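Local coordinates for putative phosphomannomutase (Thermus thermophilus, PDB 1TUO), which probably interconverts sugar phosphates as a magnesium-dependent member of the phosphohexose mutase family, with phosphopentomutase activity as a tentative assignment, at residues Asn266-Leu271 with His381-Leu386; Asn290-Trp295 with Gly331-Gly336; Thr311-Lys316 with Thr415-Lys420; Ala426-Arg431 with Val439-Glu444. All coordinates share one frame; numbering follows the deposited sequence.

How the interactions relate
Interactions 1 and 3 each join domain III to the C-terminal domain. Interaction 2 lies within domain III, and interaction 4 within the C-terminal domain. Interactions 1 and 2 have centres about 8 Å apart and touch through His-268 and Thr-294. Glu-444 of interaction 4 ties both together: its OE2 lies 2.8 Å from His-381 ND1 and 2.5 Å from Thr-294 OG1. Interactions 2 and 3 have centres about 10 Å apart, and Phe-291 O is 2.7 Å from Lys-420 NZ. Asp-417 of interaction 3 salt-bridges Arg-431 of interaction 4. Interactions 1 and 3 are about 17 Å apart, centre to centre, and do not touch. Segment 331-336 in interaction 2 probably belongs to the sugar-binding loop.

Interaction 1 (Asn266-Leu271 with His381-Leu386); sequences NPHQVL and HAYDRL
One face of the Tyr-383 ring receives His-268 NE2, which sits 3.2 Å above the ring plane and over its centre. The pair is edge-to-face, with planes at 53°. His-268 ND1 accepts from Thr-294 N, so NE2 would probably carry the proton and direct it at the tyrosine ring. The His-381 ring meets Asn-266 ND2 at its edge, in plane. Asn-266 ND2 donates to His-381 NE2 at 3.1 Å, nearly straight at 166°. The amide and the ring meet tip to tip, nearly perpendicular. His-381 ND1 bonds to Glu-444, so both ring nitrogens are held. His-381 CE1 also packs 3.6 Å from His-268 CB. Asn-266 ND2 further donates to a water that donates to Tyr-383 O. Asn-266 OD1 accepts from Gln-269 N at 2.9 Å, and Gln-269 OE1 accepts from Asn-266 N. The arrangement is a capping box at the start of helix 267-280, joined by an aromatic cluster to edge strand 382-386 of the C-terminal domain.

Interaction 2 (Asn290-Trp295 with Gly331-Gly336); sequences NFAVTW and GEESGG
Asn-290 ND2 donates to Glu-333 OE1 at 2.9 Å. The acceptor, Glu-333 OE1, uses its anti lone pair, and the amide and carboxylate planes are 15° apart. The far oxygen of that carboxylate, Glu-333 OE2, accepts from Ser-334 OG at 2.7 Å, so both oxygens are held. The contact pairs two loops that follow the parallel strands 286-290 and 327-331 of alpha/beta/alpha domain III. The sequence Gly-Glu-Glu-Ser-Gly at 331-335 matches the family's sugar-binding loop, so a role in substrate recognition is probable. Asn-290 ND2 also donates to a water, 3.1 Å away, that donates to Glu-332 OE1. Glu-332 has its second oxygen in a salt bridge with Arg-346. Asn-290 OD1 accepts from Ala-292 N in an Asx turn, so the whole amide is gripped and its rotation fixed. An alanine at Asn-290 would lose all of these side-chain bonds and would probably loosen both the turn and Glu-333. Between the backbones, Asn-290 N makes a weak bond of 3.3 Å to Gly-331 O. Glu-333 N is buried here without a polar partner. Farther out, Val-293 CG2 lies against the peptides of segment 331-336, 3.6 Å from Gly-331 O.

Interaction 3 (Thr311-Lys316 with Thr415-Lys420); sequences TPVGFK and TLDGVK
Leu-416 is the first residue of segment 415-420 to make contact. It is exposed, and its CB is directed at segment 311-316. Leu-416 CG packs 4.3 Å from Pro-312 CG, and its CD2 branch reaches the backbone of Thr-311. The same side chain also touches Phe-291 of domain III. Asp-417 comes next and carries the contact. With CG anti to the backbone N, chi1 -180°, the carboxylate extends across to segment 311-316. Asp-417 CB rests 3.9 Å from Pro-312 CB. Asp-417 OD2 accepts from Val-313 N at 3.0 Å, almost straight at 170°. The donor stands well above the carboxylate plane, 45° out of it. Val-313 CG2 closes in beside the same oxygen, at 3.6 Å from Asp-417 OD2. That oxygen also forms a salt bridge with Arg-431 of strand 426-431. An alanine at Asp-417 would lose both polar links and would probably loosen the loop at Val-313 from the C-terminal domain. The chain then enters strand 419-423, where Lys-420 NZ bonds to Phe-291 O. One aspartate oxygen thus joins a backbone N-H of domain III to an arginine of the C-terminal domain. The nearby positive charge would probably help keep this carboxylate ionised.

Interaction 4 (Ala426-Arg431 with Val439-Glu444); sequences AWVLFR and VRIYVE
Tyr-442 lays its ring alongside Leu-429, and its outer end meets the Arg-431 chain. Tyr-442 CD1 is 3.7 Å from Leu-429 CD2, and Leu-429 O meets the same ring at its edge, in plane. Farther along, Tyr-442 CE1 touches Arg-431 CD at 3.4 Å. The arginine chain bends at chi3, 53°, which brings NE beside the hydroxyl. Arg-431 NE then donates to Tyr-442 OH at 3.3 Å, a long and bent bond at 138°, with the oxygen in the guanidinium plane. The other end of that guanidinium salt-bridges Asp-417. At the far end of this face, Glu-444 CB packs 3.4 Å from Trp-427 CE3. The Glu-444 carboxylate is held by Thr-294, Trp-295 and His-381. The opposite face is apolar: Val-428 CG1 lies 4.0 Å from Val-443 CG2, and Phe-430 CD2 the same distance from Ile-441 CG1. The backbones run antiparallel at 167°. Three hydrogen-bonded pairs, Trp-427 with Glu-444, Leu-429 with Tyr-442 and Arg-431 with Arg-440, each contribute two bonds. Leu-429 N to Tyr-442 O, at 2.8 Å, is the straightest. The two strands form a beta hairpin in the C-terminal domain. They are inner strands of its antiparallel sheet, between 419-423 and 382-386. Ile-441 and Val-443 pack on helix 448-459, while Leu-429 and Tyr-442 on the other face meet the 291-292 loop of domain III.

Interaction 1 (Asn266-Leu271 with His381-Leu386)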
loop_
_atom_site.group_PDB
_atom_site.type_symbol
_atom_site.label_atom_id
_atom_site.label_comp_id
_atom_site.label_asym_id
_atom_site.label_seq_id
_atom_site.Cartn_x
_atom_site.Cartn_y
_atom_site.Cartn_z
ATOM N N ASN A 266 6.648 0.154 12.758
ATOM C CA ASN A 266 5.478 -0.391 12.068
ATOM C C ASN A 266 4.460 0.574 11.456
ATOM O O ASN A 266 4.503 1.779 11.689
ATOM C CB ASN A 266 4.759 -1.400 12.983
ATOM C CG ASN A 266 3.980 -0.739 14.100
ATOM O OD1 ASN A 266 3.395 0.326 13.918
ATOM N ND2 ASN A 266 3.945 -1.388 15.261
ATOM N N PRO A 267 3.530 0.040 10.641
ATOM C CA PRO A 267 2.494 0.835 9.978
ATOM C C PRO A 267 1.665 1.743 10.875
ATOM O O PRO A 267 1.265 2.827 10.453
ATOM C CB PRO A 267 1.644 -0.223 9.292
ATOM C CG PRO A 267 2.680 -1.231 8.885
ATOM C CD PRO A 267 3.506 -1.351 10.145
ATOM N N HIS A 268 1.393 1.293 12.094
ATOM C CA HIS A 268 0.602 2.073 13.043
ATOM C C HIS A 268 1.411 3.290 13.463
ATOM O O HIS A 268 0.875 4.389 13.613
ATOM C CB HIS A 268 0.272 1.220 14.268
ATOM C CG HIS A 268 -0.398 -0.077 13.930
ATOM N ND1 HIS A 268 -1.731 -0.161 13.589
ATOM C CD2 HIS A 268 0.096 -1.334 13.834
ATOM C CE1 HIS A 268 -2.029 -1.416 13.298
ATOM N NE2 HIS A 268 -0.938 -2.147 13.437
ATOM N N GLN A 269 2.710 3.081 13.648
ATOM C CA GLN A 269 3.598 4.164 14.034
ATOM C C GLN A 269 3.743 5.132 12.868
ATOM O O GLN A 269 3.703 6.346 13.051
ATOM C CB GLN A 269 4.958 3.606 14.446
ATOM C CG GLN A 269 4.897 2.798 15.749
ATOM C CD GLN A 269 6.206 2.102 16.073
ATOM O OE1 GLN A 269 6.563 1.108 15.443
ATOM N NE2 GLN A 269 6.930 2.624 17.056
ATOM N N VAL A 270 3.894 4.600 11.662
ATOM C CA VAL A 270 4.024 5.467 10.498
ATOM C C VAL A 270 2.762 6.285 10.287
ATOM O O VAL A 270 2.821 7.503 10.109
ATOM C CB VAL A 270 4.293 4.658 9.219
ATOM C CG1 VAL A 270 4.060 5.532 7.978
ATOM C CG2 VAL A 270 5.710 4.139 9.236
ATOM N N LEU A 271 1.616 5.611 10.305
ATOM C CA LEU A 271 0.346 6.287 10.077
ATOM C C LEU A 271 0.058 7.390 11.088
ATOM O O LEU A 271 -0.302 8.505 10.707
ATOM C CB LEU A 271 -0.805 5.277 10.087
ATOM C CG LEU A 271 -2.195 5.871 9.869
ATOM C CD1 LEU A 271 -2.279 6.561 8.506
ATOM C CD2 LEU A 271 -3.226 4.749 9.972
ATOM N N HIS A 381 2.106 2.025 22.691
ATOM C CA HIS A 381 1.752 1.111 21.614
ATOM C C HIS A 381 2.657 -0.097 21.434
ATOM O O HIS A 381 3.880 0.015 21.464
ATOM C CB HIS A 381 1.712 1.883 20.288
ATOM C CG HIS A 381 1.611 1.006 19.077
ATOM N ND1 HIS A 381 0.411 0.518 18.607
ATOM C CD2 HIS A 381 2.566 0.511 18.254
ATOM C CE1 HIS A 381 0.630 -0.239 17.547
ATOM N NE2 HIS A 381 1.931 -0.261 17.312
ATOM N N ALA A 382 2.027 -1.248 21.223
ATOM C CA ALA A 382 2.720 -2.507 20.966
ATOM C C ALA A 382 1.762 -3.286 20.074
ATOM O O ALA A 382 0.547 -3.219 20.258
ATOM C CB ALA A 382 2.987 -3.263 22.270
ATOM N N TYR A 383 2.291 -4.024 19.109
ATOM C CA TYR A 383 1.416 -4.749 18.207
ATOM C C TYR A 383 2.047 -5.959 17.534
ATOM O O TYR A 383 3.265 -6.029 17.356
ATOM C CB TYR A 383 0.901 -3.764 17.144
ATOM C CG TYR A 383 0.142 -4.392 16.000
ATOM C CD1 TYR A 383 0.818 -4.975 14.930
ATOM C CD2 TYR A 383 -1.251 -4.420 15.995
ATOM C CE1 TYR A 383 0.131 -5.572 13.885
ATOM C CE2 TYR A 383 -1.953 -5.020 14.950
ATOM C CZ TYR A 383 -1.251 -5.594 13.901
ATOM O OH TYR A 383 -1.921 -6.203 12.868
ATOM N N ASP A 384 1.197 -6.915 17.172
ATOM C CA ASP A 384 1.633 -8.118 16.472
ATOM C C ASP A 384 0.428 -8.819 15.864
ATOM O O ASP A 384 -0.711 -8.584 16.274
ATOM C CB ASP A 384 2.354 -9.079 17.418
ATOM C CG ASP A 384 3.165 -10.121 16.668
ATOM O OD1 ASP A 384 3.644 -11.090 17.298
ATOM O OD2 ASP A 384 3.327 -9.956 15.440
ATOM N N ARG A 385 0.684 -9.682 14.887
ATOM C CA ARG A 385 -0.378 -10.425 14.223
ATOM C C ARG A 385 -0.004 -11.898 14.100
ATOM O O ARG A 385 1.149 -12.232 13.830
ATOM C CB ARG A 385 -0.643 -9.835 12.833
ATOM C CG ARG A 385 -1.528 -10.699 11.942
ATOM C CD ARG A 385 -1.941 -9.951 10.684
ATOM N NE ARG A 385 -0.798 -9.404 9.956
ATOM C CZ ARG A 385 0.133 -10.135 9.348
ATOM N NH1 ARG A 385 0.065 -11.462 9.368
ATOM N NH2 ARG A 385 1.136 -9.537 8.717
ATOM N N LEU A 386 -0.985 -12.772 14.305
ATOM C CA LEU A 386 -0.772 -14.213 14.215
ATOM C C LEU A 386 -1.774 -14.842 13.249
ATOM O O LEU A 386 -2.982 -14.634 13.372
ATOM C CB LEU A 386 -0.921 -14.858 15.595
ATOM C CG LEU A 386 -0.874 -16.389 15.631
ATOM C CD1 LEU A 386 0.456 -16.873 15.076
ATOM C CD2 LEU A 386 -1.075 -16.876 17.058
HETATM O O HOH W 1 5.028 -4.302 15.383
#

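Interaction 2 (Asn290-Trp295 with Gly331-Gly336)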
loop_
_atom_site.group_PDB
_atom_site.type_symbol
_atom_site.label_atom_id
_atom_site.label_comp_id
_atom_site.label_asym_id
_atom_site.label_seq_id
_atom_site.Cartn_x
_atom_site.Cartn_y
_atom_site.Cartn_z
ATOM N N ASN A 290 -8.732 1.473 8.519
ATOM C CA ASN A 290 -9.514 0.248 8.515
ATOM C C ASN A 290 -9.589 -0.290 9.944
ATOM O O ASN A 290 -8.925 0.220 10.853
ATOM C CB ASN A 290 -8.962 -0.803 7.526
ATOM C CG ASN A 290 -7.702 -1.510 8.013
ATOM O OD1 ASN A 290 -7.443 -1.629 9.213
ATOM N ND2 ASN A 290 -6.928 -2.025 7.060
ATOM N N PHE A 291 -10.411 -1.315 10.127
ATOM C CA PHE A 291 -10.676 -1.932 11.424
ATOM C C PHE A 291 -9.489 -2.464 12.236
ATOM O O PHE A 291 -9.594 -2.602 13.453
ATOM C CB PHE A 291 -11.704 -3.049 11.208
ATOM C CG PHE A 291 -12.495 -3.414 12.432
ATOM C CD1 PHE A 291 -13.032 -2.428 13.254
ATOM C CD2 PHE A 291 -12.768 -4.751 12.720
ATOM C CE1 PHE A 291 -13.833 -2.764 14.347
ATOM C CE2 PHE A 291 -13.567 -5.098 13.805
ATOM C CZ PHE A 291 -14.102 -4.104 14.621
ATOM N N ALA A 292 -8.371 -2.760 11.583
ATOM C CA ALA A 292 -7.218 -3.308 12.295
ATOM C C ALA A 292 -6.145 -2.280 12.644
ATOM O O ALA A 292 -5.082 -2.629 13.166
ATOM C CB ALA A 292 -6.606 -4.451 11.483
ATOM N N VAL A 293 -6.423 -1.013 12.358
ATOM C CA VAL A 293 -5.486 0.059 12.655
ATOM C C VAL A 293 -5.541 0.462 14.131
ATOM O O VAL A 293 -6.601 0.449 14.753
ATOM C CB VAL A 293 -5.777 1.301 11.771
ATOM C CG1 VAL A 293 -4.957 2.492 12.243
ATOM C CG2 VAL A 293 -5.455 0.984 10.312
ATOM N N THR A 294 -4.378 0.814 14.667
ATOM C CA THR A 294 -4.209 1.226 16.059
ATOM C C THR A 294 -5.254 2.221 16.539
ATOM O O THR A 294 -5.644 3.124 15.797
ATOM C CB THR A 294 -2.832 1.886 16.272
ATOM O OG1 THR A 294 -2.741 2.381 17.614
ATOM C CG2 THR A 294 -2.647 3.054 15.300
ATOM N N TRP A 295 -5.694 2.072 17.785
ATOM C CA TRP A 295 -6.667 3.011 18.320
ATOM C C TRP A 295 -5.986 4.303 18.753
ATOM O O TRP A 295 -6.642 5.208 19.265
ATOM C CB TRP A 295 -7.447 2.410 19.494
ATOM C CG TRP A 295 -6.616 1.761 20.546
ATOM C CD1 TRP A 295 -5.277 1.920 20.764
ATOM C CD2 TRP A 295 -7.082 0.853 21.547
ATOM N NE1 TRP A 295 -4.879 1.163 21.845
ATOM C CE2 TRP A 295 -5.971 0.499 22.344
ATOM C CE3 TRP A 295 -8.336 0.305 21.851
ATOM C CZ2 TRP A 295 -6.075 -0.379 23.423
ATOM C CZ3 TRP A 295 -8.440 -0.567 22.924
ATOM C CH2 TRP A 295 -7.315 -0.900 23.697
ATOM N N GLY A 331 -5.359 5.224 6.052
ATOM C CA GLY A 331 -4.364 4.175 6.175
ATOM C C GLY A 331 -4.852 2.814 6.603
ATOM O O GLY A 331 -5.952 2.654 7.138
ATOM N N GLU A 332 -4.001 1.826 6.353
ATOM C CA GLU A 332 -4.280 0.445 6.706
ATOM C C GLU A 332 -3.191 -0.065 7.643
ATOM O O GLU A 332 -2.129 0.542 7.770
ATOM C CB GLU A 332 -4.313 -0.414 5.450
ATOM C CG GLU A 332 -5.395 -0.034 4.468
ATOM C CD GLU A 332 -5.331 -0.872 3.217
ATOM O OE1 GLU A 332 -6.387 -1.104 2.599
ATOM O OE2 GLU A 332 -4.213 -1.292 2.851
ATOM N N GLU A 333 -3.457 -1.190 8.290
ATOM C CA GLU A 333 -2.504 -1.781 9.216
ATOM C C GLU A 333 -1.357 -2.479 8.486
ATOM O O GLU A 333 -0.424 -2.973 9.117
ATOM C CB GLU A 333 -3.229 -2.776 10.123
ATOM C CG GLU A 333 -4.433 -3.417 9.465
ATOM C CD GLU A 333 -4.086 -4.128 8.173
ATOM O OE1 GLU A 333 -4.824 -3.952 7.179
ATOM O OE2 GLU A 333 -3.077 -4.866 8.156
ATOM N N SER A 334 -1.426 -2.495 7.157
ATOM C CA SER A 334 -0.410 -3.153 6.336
ATOM C C SER A 334 0.670 -2.262 5.733
ATOM O O SER A 334 1.514 -2.740 4.972
ATOM C CB SER A 334 -1.087 -3.935 5.211
ATOM O OG SER A 334 -1.817 -5.025 5.738
ATOM N N GLY A 335 0.648 -0.974 6.060
ATOM C CA GLY A 335 1.663 -0.079 5.539
ATOM C C GLY A 335 1.205 0.781 4.377
ATOM O O GLY A 335 1.948 1.643 3.906
ATOM N N GLY A 336 -0.010 0.536 3.901
ATOM C CA GLY A 336 -0.529 1.326 2.798
ATOM C C GLY A 336 -1.120 2.612 3.345
ATOM O O GLY A 336 -1.928 2.582 4.272
HETATM O O HOH W 2 -8.394 -1.375 4.423
#

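Interaction 3 (Thr311-Lys316 with Thr415-Lys420)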
loop_
_atom_site.group_PDB
_atom_site.type_symbol
_atom_site.label_atom_id
_atom_site.label_comp_id
_atom_site.label_asym_id
_atom_site.label_seq_id
_atom_site.Cartn_x
_atom_site.Cartn_y
_atom_site.Cartn_z
ATOM N N THR A 311 -13.295 1.920 8.773
ATOM C CA THR A 311 -13.890 1.121 7.713
ATOM C C THR A 311 -13.442 -0.332 7.789
ATOM O O THR A 311 -12.453 -0.655 8.440
ATOM C CB THR A 311 -13.464 1.641 6.341
ATOM O OG1 THR A 311 -12.039 1.527 6.218
ATOM C CG2 THR A 311 -13.867 3.099 6.172
ATOM N N PRO A 312 -14.189 -1.232 7.137
ATOM C CA PRO A 312 -13.803 -2.646 7.156
ATOM C C PRO A 312 -12.500 -2.721 6.369
ATOM O O PRO A 312 -12.153 -1.777 5.660
ATOM C CB PRO A 312 -14.950 -3.322 6.414
ATOM C CG PRO A 312 -16.130 -2.442 6.743
ATOM C CD PRO A 312 -15.538 -1.061 6.569
ATOM N N VAL A 313 -11.774 -3.827 6.482
ATOM C CA VAL A 313 -10.531 -3.959 5.734
ATOM C C VAL A 313 -10.834 -4.006 4.236
ATOM O O VAL A 313 -11.773 -4.673 3.796
ATOM C CB VAL A 313 -9.755 -5.225 6.152
ATOM C CG1 VAL A 313 -8.550 -5.429 5.236
ATOM C CG2 VAL A 313 -9.298 -5.092 7.597
ATOM N N GLY A 314 -10.026 -3.288 3.466
ATOM C CA GLY A 314 -10.203 -3.212 2.027
ATOM C C GLY A 314 -10.038 -1.750 1.677
ATOM O O GLY A 314 -10.790 -0.913 2.174
ATOM N N PHE A 315 -9.067 -1.422 0.832
ATOM C CA PHE A 315 -8.834 -0.022 0.498
ATOM C C PHE A 315 -9.997 0.646 -0.229
ATOM O O PHE A 315 -10.104 1.874 -0.236
ATOM C CB PHE A 315 -7.546 0.130 -0.314
ATOM C CG PHE A 315 -7.082 1.554 -0.443
ATOM C CD1 PHE A 315 -7.444 2.323 -1.547
ATOM C CD2 PHE A 315 -6.310 2.139 0.552
ATOM C CE1 PHE A 315 -7.041 3.653 -1.652
ATOM C CE2 PHE A 315 -5.903 3.467 0.455
ATOM C CZ PHE A 315 -6.270 4.225 -0.650
ATOM N N LYS A 316 -10.876 -0.156 -0.820
ATOM C CA LYS A 316 -12.024 0.395 -1.527
ATOM C C LYS A 316 -12.831 1.297 -0.595
ATOM O O LYS A 316 -13.360 2.329 -1.022
ATOM C CB LYS A 316 -12.920 -0.731 -2.059
ATOM C CG LYS A 316 -13.513 -1.625 -0.982
ATOM C CD LYS A 316 -14.438 -2.677 -1.581
ATOM C CE LYS A 316 -14.883 -3.672 -0.525
ATOM N NZ LYS A 316 -16.118 -2.954 -0.219
ATOM N N THR A 415 -18.116 -6.139 16.068
ATOM C CA THR A 415 -18.105 -7.074 14.949
ATOM C C THR A 415 -18.233 -6.437 13.564
ATOM O O THR A 415 -18.738 -7.063 12.633
ATOM C CB THR A 415 -19.230 -8.137 15.110
ATOM O OG1 THR A 415 -20.493 -7.483 15.297
ATOM C CG2 THR A 415 -18.954 -9.026 16.313
ATOM N N LEU A 416 -17.758 -5.205 13.421
ATOM C CA LEU A 416 -17.829 -4.513 12.132
ATOM C C LEU A 416 -17.254 -5.357 10.997
ATOM O O LEU A 416 -17.849 -5.474 9.928
ATOM C CB LEU A 416 -17.068 -3.184 12.198
ATOM C CG LEU A 416 -17.015 -2.357 10.907
ATOM C CD1 LEU A 416 -18.425 -1.959 10.490
ATOM C CD2 LEU A 416 -16.161 -1.123 11.122
ATOM N N ASP A 417 -16.086 -5.940 11.239
ATOM C CA ASP A 417 -15.409 -6.759 10.245
ATOM C C ASP A 417 -14.577 -7.781 11.010
ATOM O O ASP A 417 -13.444 -7.509 11.409
ATOM C CB ASP A 417 -14.529 -5.865 9.368
ATOM C CG ASP A 417 -13.787 -6.635 8.301
ATOM O OD1 ASP A 417 -14.334 -7.633 7.787
ATOM O OD2 ASP A 417 -12.654 -6.230 7.965
ATOM N N GLY A 418 -15.158 -8.961 11.208
ATOM C CA GLY A 418 -14.494 -10.002 11.968
ATOM C C GLY A 418 -15.054 -9.878 13.369
ATOM O O GLY A 418 -16.216 -9.503 13.531
ATOM N N VAL A 419 -14.251 -10.179 14.385
ATOM C CA VAL A 419 -14.711 -10.063 15.763
ATOM C C VAL A 419 -13.615 -9.434 16.613
ATOM O O VAL A 419 -12.523 -9.985 16.732
ATOM C CB VAL A 419 -15.067 -11.441 16.364
ATOM C CG1 VAL A 419 -15.671 -11.255 17.743
ATOM C CG2 VAL A 419 -16.031 -12.183 15.448
ATOM N N LYS A 420 -13.906 -8.277 17.201
ATOM C CA LYS A 420 -12.926 -7.590 18.028
ATOM C C LYS A 420 -13.342 -7.514 19.486
ATOM O O LYS A 420 -14.377 -6.934 19.817
ATOM C CB LYS A 420 -12.680 -6.166 17.499
ATOM C CG LYS A 420 -11.634 -5.384 18.296
ATOM C CD LYS A 420 -11.446 -3.951 17.796
ATOM C CE LYS A 420 -10.879 -3.899 16.387
ATOM N NZ LYS A 420 -10.634 -2.493 15.935
#

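Interaction 4 (Ala426-Arg431 with Val439-Glu444)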
loop_
_atom_site.group_PDB
_atom_site.type_symbol
_atom_site.label_atom_id
_atom_site.label_comp_id
_atom_site.label_asym_id
_atom_site.label_seq_id
_atom_site.Cartn_x
_atom_site.Cartn_y
_atom_site.Cartn_z
ATOM N N ALA A 426 -6.259 -2.548 25.687
ATOM C CA ALA A 426 -5.914 -3.672 24.816
ATOM C C ALA A 426 -7.079 -4.093 23.917
ATOM O O ALA A 426 -8.245 -3.965 24.290
ATOM C CB ALA A 426 -5.443 -4.858 25.649
ATOM N N TRP A 427 -6.747 -4.591 22.729
ATOM C CA TRP A 427 -7.746 -5.045 21.772
ATOM C C TRP A 427 -7.259 -6.302 21.059
ATOM O O TRP A 427 -6.082 -6.420 20.708
ATOM C CB TRP A 427 -8.062 -3.925 20.754
ATOM C CG TRP A 427 -7.877 -4.293 19.288
ATOM C CD1 TRP A 427 -8.364 -5.401 18.645
ATOM C CD2 TRP A 427 -7.151 -3.551 18.297
ATOM N NE1 TRP A 427 -7.981 -5.398 17.328
ATOM C CE2 TRP A 427 -7.237 -4.274 17.084
ATOM C CE3 TRP A 427 -6.436 -2.345 18.315
ATOM C CZ2 TRP A 427 -6.634 -3.833 15.904
ATOM C CZ3 TRP A 427 -5.836 -1.908 17.138
ATOM C CH2 TRP A 427 -5.940 -2.652 15.951
ATOM N N VAL A 428 -8.177 -7.238 20.850
ATOM C CA VAL A 428 -7.872 -8.486 20.165
ATOM C C VAL A 428 -8.893 -8.694 19.056
ATOM O O VAL A 428 -10.094 -8.779 19.318
ATOM C CB VAL A 428 -7.935 -9.685 21.126
ATOM C CG1 VAL A 428 -7.585 -10.959 20.381
ATOM C CG2 VAL A 428 -6.983 -9.463 22.293
ATOM N N LEU A 429 -8.408 -8.780 17.823
ATOM C CA LEU A 429 -9.275 -8.952 16.666
ATOM C C LEU A 429 -9.085 -10.288 15.963
ATOM O O LEU A 429 -7.965 -10.658 15.610
ATOM C CB LEU A 429 -9.022 -7.822 15.661
ATOM C CG LEU A 429 -9.697 -7.912 14.286
ATOM C CD1 LEU A 429 -11.205 -7.756 14.443
ATOM C CD2 LEU A 429 -9.144 -6.825 13.372
ATOM N N PHE A 430 -10.188 -11.005 15.764
ATOM C CA PHE A 430 -10.158 -12.280 15.059
ATOM C C PHE A 430 -10.795 -12.050 13.689
ATOM O O PHE A 430 -11.915 -11.546 13.599
ATOM C CB PHE A 430 -10.969 -13.357 15.796
ATOM C CG PHE A 430 -10.565 -13.563 17.228
ATOM C CD1 PHE A 430 -11.031 -12.715 18.226
ATOM C CD2 PHE A 430 -9.739 -14.625 17.582
ATOM C CE1 PHE A 430 -10.683 -12.923 19.558
ATOM C CE2 PHE A 430 -9.383 -14.841 18.912
ATOM C CZ PHE A 430 -9.856 -13.991 19.900
ATOM N N ARG A 431 -10.080 -12.412 12.628
ATOM C CA ARG A 431 -10.587 -12.259 11.267
ATOM C C ARG A 431 -10.366 -13.531 10.463
ATOM O O ARG A 431 -9.226 -13.941 10.240
ATOM C CB ARG A 431 -9.901 -11.086 10.561
ATOM C CG ARG A 431 -10.496 -9.730 10.894
ATOM C CD ARG A 431 -9.736 -8.602 10.206
ATOM N NE ARG A 431 -9.618 -8.799 8.763
ATOM C CZ ARG A 431 -10.649 -8.879 7.927
ATOM N NH1 ARG A 431 -11.886 -8.781 8.388
ATOM N NH2 ARG A 431 -10.440 -9.055 6.628
ATOM N N VAL A 439 -7.305 -18.350 10.122
ATOM C CA VAL A 439 -7.751 -17.234 10.947
ATOM C C VAL A 439 -6.581 -16.317 11.280
ATOM O O VAL A 439 -5.465 -16.778 11.515
ATOM C CB VAL A 439 -8.379 -17.730 12.267
ATOM C CG1 VAL A 439 -8.842 -16.545 13.103
ATOM C CG2 VAL A 439 -9.546 -18.658 11.967
ATOM N N ARG A 440 -6.844 -15.016 11.296
ATOM C CA ARG A 440 -5.811 -14.038 11.601
ATOM C C ARG A 440 -6.154 -13.300 12.885
ATOM O O ARG A 440 -7.266 -12.796 13.050
ATOM C CB ARG A 440 -5.668 -13.045 10.447
ATOM C CG ARG A 440 -5.390 -13.712 9.112
ATOM C CD ARG A 440 -5.209 -12.686 8.002
ATOM N NE ARG A 440 -4.063 -11.813 8.242
ATOM C CZ ARG A 440 -3.629 -10.896 7.384
ATOM N NH1 ARG A 440 -4.245 -10.728 6.218
ATOM N NH2 ARG A 440 -2.579 -10.146 7.688
ATOM N N ILE A 441 -5.194 -13.254 13.801
ATOM C CA ILE A 441 -5.394 -12.579 15.070
ATOM C C ILE A 441 -4.505 -11.344 15.142
ATOM O O ILE A 441 -3.280 -11.435 15.027
ATOM C CB ILE A 441 -5.082 -13.526 16.257
ATOM C CG1 ILE A 441 -5.970 -14.773 16.165
ATOM C CG2 ILE A 441 -5.322 -12.812 17.575
ATOM C CD1 ILE A 441 -5.788 -15.767 17.310
ATOM N N TYR A 442 -5.137 -10.188 15.306
ATOM C CA TYR A 442 -4.428 -8.916 15.405
ATOM C C TYR A 442 -4.529 -8.470 16.855
ATOM O O TYR A 442 -5.614 -8.482 17.432
ATOM C CB TYR A 442 -5.086 -7.841 14.529
ATOM C CG TYR A 442 -5.404 -8.254 13.110
ATOM C CD1 TYR A 442 -6.396 -9.197 12.844
ATOM C CD2 TYR A 442 -4.738 -7.675 12.028
ATOM C CE1 TYR A 442 -6.722 -9.551 11.541
ATOM C CE2 TYR A 442 -5.059 -8.022 10.719
ATOM C CZ TYR A 442 -6.053 -8.961 10.485
ATOM O OH TYR A 442 -6.386 -9.302 9.196
ATOM N N VAL A 443 -3.406 -8.080 17.448
ATOM C CA VAL A 443 -3.426 -7.644 18.833
ATOM C C VAL A 443 -2.657 -6.362 19.075
ATOM O O VAL A 443 -1.528 -6.197 18.605
ATOM C CB VAL A 443 -2.844 -8.725 19.794
ATOM C CG1 VAL A 443 -2.731 -8.167 21.205
ATOM C CG2 VAL A 443 -3.747 -9.958 19.808
ATOM N N GLU A 444 -3.300 -5.444 19.793
ATOM C CA GLU A 444 -2.668 -4.201 20.192
ATOM C C GLU A 444 -2.815 -4.117 21.705
ATOM O O GLU A 444 -3.897 -4.360 22.252
ATOM C CB GLU A 444 -3.335 -2.977 19.556
ATOM C CG GLU A 444 -2.745 -1.683 20.105
ATOM C CD GLU A 444 -3.165 -0.450 19.339
ATOM O OE1 GLU A 444 -4.354 -0.357 18.964
ATOM O OE2 GLU A 444 -2.304 0.432 19.131
#